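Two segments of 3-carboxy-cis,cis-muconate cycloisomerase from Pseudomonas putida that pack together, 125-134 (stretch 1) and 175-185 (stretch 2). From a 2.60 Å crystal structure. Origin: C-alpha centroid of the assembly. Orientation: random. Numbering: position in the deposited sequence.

Stretch 1, residues 125-134: IEADLGKLAD
Stretch 2 (175-185) RHRQRLQELRP

Residues 125-134 and 175-185 are both helical and run nearly antiparallel, their N-to-C directions 157° apart and their axes 10.5 Å apart at closest approach. The CA atoms nearest each other across the helices are those of Glu126 and Arg177, 6.9 Å apart. Backbone i to i+4 hydrogen bonds hold each helix, for example Leu129 N to Ile125 O (2.9 Å) and Leu180 N to His176 O (2.9 Å); the second kinks at Pro185, whose nitrogen has no hydrogen to give.

Arg177 and Glu126 cover the most surface. Both CA-to-CB bonds point sideways, yet long side chains bring their charged ends nearer. Arg177 (chi1 m, chi2 t, chi3 p, chi4 -164°) lays one guanidinium face over Gly130, with Gly130 CA 3.6 Å from Arg177 NH2; an ideal CB on Gly130 would sit just 3.1 Å from that nitrogen, so glycine leaves the room needed. Glu126 (m, t, chi3 -53°) forms a salt bridge with Arg184 (chi1 t, chi2 143°, chi3 t), Glu126 OE1 to Arg184 NH1 2.6 Å, the carboxylate oxygen meeting the guanidinium edge near its plane, where the N-H groups point.

Deeper in the interface, buried Leu129 (m, t) points toward the other helix and packs its CD1 methyl against Leu180 (chi1 -107°, chi2 23°): Leu129 CD1 to Leu180 CD2 is 3.5 Å. Ile125 (m, t) adds apolar contact, its CG2 3.9 Å from Leu180 CD2. Leucine and isoleucine, with no polar group in the side chain, suit such a buried contact.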

# COMPACT_ATOMS: atom_id res chain seq x y z
N ILE D 125 -16.09 19.20 1.99
CA ILE D 125 -16.02 18.06 2.87
C ILE D 125 -16.62 18.35 4.22
O ILE D 125 -17.35 17.52 4.76
CB ILE D 125 -14.57 17.59 2.99
CG1 ILE D 125 -14.14 17.01 1.64
CG2 ILE D 125 -14.42 16.59 4.15
CD1 ILE D 125 -12.73 16.52 1.61
N GLU D 126 -16.34 19.53 4.78
CA GLU D 126 -16.90 19.87 6.08
C GLU D 126 -18.42 20.02 5.99
O GLU D 126 -19.14 19.59 6.89
CB GLU D 126 -16.27 21.16 6.63
CG GLU D 126 -14.79 21.04 6.97
CD GLU D 126 -14.28 22.20 7.85
OE1 GLU D 126 -14.50 23.38 7.48
OE2 GLU D 126 -13.67 21.92 8.92
N ALA D 127 -18.89 20.61 4.90
CA ALA D 127 -20.33 20.80 4.70
C ALA D 127 -21.00 19.44 4.67
O ALA D 127 -21.87 19.15 5.50
CB ALA D 127 -20.60 21.54 3.40
N ASP D 128 -20.59 18.61 3.71
CA ASP D 128 -21.14 17.27 3.56
C ASP D 128 -21.07 16.45 4.85
O ASP D 128 -22.04 15.79 5.21
CB ASP D 128 -20.43 16.52 2.43
CG ASP D 128 -20.73 17.10 1.06
OD1 ASP D 128 -21.76 17.81 0.93
OD2 ASP D 128 -19.96 16.84 0.11
N LEU D 129 -19.94 16.50 5.55
CA LEU D 129 -19.82 15.76 6.81
C LEU D 129 -20.87 16.22 7.80
O LEU D 129 -21.54 15.38 8.40
CB LEU D 129 -18.45 15.93 7.45
CG LEU D 129 -17.30 15.03 7.01
CD1 LEU D 129 -16.08 15.33 7.85
CD2 LEU D 129 -17.70 13.57 7.17
N GLY D 130 -21.00 17.53 7.97
CA GLY D 130 -21.98 18.08 8.90
C GLY D 130 -23.39 17.68 8.50
O GLY D 130 -24.22 17.30 9.32
N LYS D 131 -23.67 17.76 7.20
CA LYS D 131 -24.98 17.39 6.71
C LYS D 131 -25.23 15.90 7.03
O LYS D 131 -26.22 15.55 7.66
CB LYS D 131 -25.05 17.65 5.20
CG LYS D 131 -26.38 17.34 4.55
CD LYS D 131 -26.29 17.57 3.04
CE LYS D 131 -25.20 16.69 2.39
NZ LYS D 131 -24.90 17.04 0.96
N LEU D 132 -24.30 15.04 6.63
CA LEU D 132 -24.40 13.62 6.88
C LEU D 132 -24.54 13.29 8.37
O LEU D 132 -25.34 12.44 8.76
CB LEU D 132 -23.18 12.89 6.30
CG LEU D 132 -23.08 11.37 6.48
CD1 LEU D 132 -24.22 10.64 5.76
CD2 LEU D 132 -21.75 10.92 5.96
N ALA D 133 -23.76 13.96 9.22
CA ALA D 133 -23.84 13.72 10.65
C ALA D 133 -25.21 14.09 11.20
O ALA D 133 -25.74 13.42 12.09
CB ALA D 133 -22.76 14.51 11.37
N ASP D 134 -25.80 15.17 10.66
CA ASP D 134 -27.12 15.60 11.10
C ASP D 134 -28.15 14.52 10.83
O ASP D 134 -28.83 14.05 11.75
CB ASP D 134 -27.54 16.89 10.39
CG ASP D 134 -27.03 18.16 11.08
OD1 ASP D 134 -26.99 18.19 12.33
OD2 ASP D 134 -26.68 19.13 10.37
N ARG D 175 -15.63 12.71 15.28
CA ARG D 175 -14.20 12.74 15.51
C ARG D 175 -13.45 13.23 14.27
O ARG D 175 -12.38 13.83 14.38
CB ARG D 175 -13.71 11.35 15.89
CG ARG D 175 -13.70 11.07 17.38
CD ARG D 175 -13.47 9.58 17.63
NE ARG D 175 -14.75 8.92 17.90
CZ ARG D 175 -15.11 7.76 17.39
NH1 ARG D 175 -14.31 7.10 16.58
NH2 ARG D 175 -16.30 7.26 17.70
N HIS D 176 -13.99 12.98 13.08
CA HIS D 176 -13.31 13.42 11.88
C HIS D 176 -13.50 14.90 11.67
O HIS D 176 -12.60 15.58 11.16
CB HIS D 176 -13.81 12.66 10.65
CG HIS D 176 -13.52 11.19 10.73
ND1 HIS D 176 -14.25 10.25 10.03
CD2 HIS D 176 -12.63 10.50 11.47
CE1 HIS D 176 -13.82 9.04 10.35
NE2 HIS D 176 -12.84 9.17 11.22
N ARG D 177 -14.67 15.40 12.05
CA ARG D 177 -14.96 16.82 11.91
C ARG D 177 -14.00 17.57 12.79
O ARG D 177 -13.46 18.62 12.42
CB ARG D 177 -16.40 17.10 12.32
CG ARG D 177 -17.39 16.33 11.49
CD ARG D 177 -18.79 16.63 11.90
NE ARG D 177 -19.18 18.00 11.56
CZ ARG D 177 -20.24 18.61 12.08
NH1 ARG D 177 -21.00 17.96 12.96
NH2 ARG D 177 -20.55 19.85 11.72
N GLN D 178 -13.77 16.99 13.96
CA GLN D 178 -12.88 17.50 14.98
C GLN D 178 -11.46 17.54 14.42
O GLN D 178 -10.77 18.55 14.55
CB GLN D 178 -12.95 16.54 16.17
CG GLN D 178 -12.36 16.97 17.48
CD GLN D 178 -12.50 15.85 18.52
OE1 GLN D 178 -13.60 15.28 18.72
NE2 GLN D 178 -11.38 15.51 19.18
N ARG D 179 -11.03 16.45 13.80
CA ARG D 179 -9.69 16.35 13.22
C ARG D 179 -9.48 17.37 12.11
O ARG D 179 -8.44 18.03 12.02
CB ARG D 179 -9.44 14.93 12.70
CG ARG D 179 -9.30 13.88 13.80
CD ARG D 179 -9.37 12.45 13.24
NE ARG D 179 -9.17 11.45 14.29
CZ ARG D 179 -9.94 10.38 14.47
NH1 ARG D 179 -10.98 10.16 13.67
NH2 ARG D 179 -9.70 9.54 15.47
N LEU D 180 -10.49 17.50 11.24
CA LEU D 180 -10.45 18.45 10.12
C LEU D 180 -10.30 19.88 10.65
O LEU D 180 -9.65 20.73 10.06
CB LEU D 180 -11.75 18.31 9.32
CG LEU D 180 -11.69 17.63 7.95
CD1 LEU D 180 -10.48 16.72 7.82
CD2 LEU D 180 -12.98 16.89 7.72
N GLN D 181 -10.92 20.12 11.79
CA GLN D 181 -10.88 21.43 12.42
C GLN D 181 -9.48 21.70 12.95
O GLN D 181 -8.95 22.80 12.78
CB GLN D 181 -11.90 21.47 13.55
CG GLN D 181 -12.31 22.85 14.01
CD GLN D 181 -13.39 22.79 15.08
OE1 GLN D 181 -13.20 22.22 16.16
NE2 GLN D 181 -14.54 23.38 14.77
N GLU D 182 -8.87 20.71 13.59
CA GLU D 182 -7.55 20.88 14.16
C GLU D 182 -6.44 21.05 13.15
O GLU D 182 -5.43 21.69 13.45
CB GLU D 182 -7.21 19.71 15.07
CG GLU D 182 -8.26 19.45 16.14
CD GLU D 182 -7.92 18.24 17.00
OE1 GLU D 182 -7.26 17.32 16.46
OE2 GLU D 182 -8.33 18.21 18.18
N LEU D 183 -6.61 20.49 11.96
CA LEU D 183 -5.56 20.59 10.95
C LEU D 183 -5.72 21.82 10.05
O LEU D 183 -4.80 22.21 9.33
CB LEU D 183 -5.52 19.32 10.10
CG LEU D 183 -6.64 19.01 9.09
CD1 LEU D 183 -6.56 19.92 7.88
CD2 LEU D 183 -6.50 17.58 8.64
N ARG D 184 -6.89 22.44 10.09
CA ARG D 184 -7.14 23.60 9.24
C ARG D 184 -6.05 24.68 9.32
O ARG D 184 -5.50 25.08 8.29
CB ARG D 184 -8.51 24.19 9.58
CG ARG D 184 -8.94 25.31 8.67
CD ARG D 184 -10.44 25.26 8.41
NE ARG D 184 -10.78 26.09 7.26
CZ ARG D 184 -11.78 25.86 6.42
NH1 ARG D 184 -12.57 24.80 6.58
NH2 ARG D 184 -11.97 26.67 5.38
N PRO D 185 -5.72 25.15 10.53
CA PRO D 185 -4.69 26.19 10.68
C PRO D 185 -3.30 25.75 10.23
O PRO D 185 -2.45 26.56 9.90
CB PRO D 185 -4.72 26.48 12.17
CG PRO D 185 -5.04 25.14 12.76
CD PRO D 185 -6.17 24.67 11.85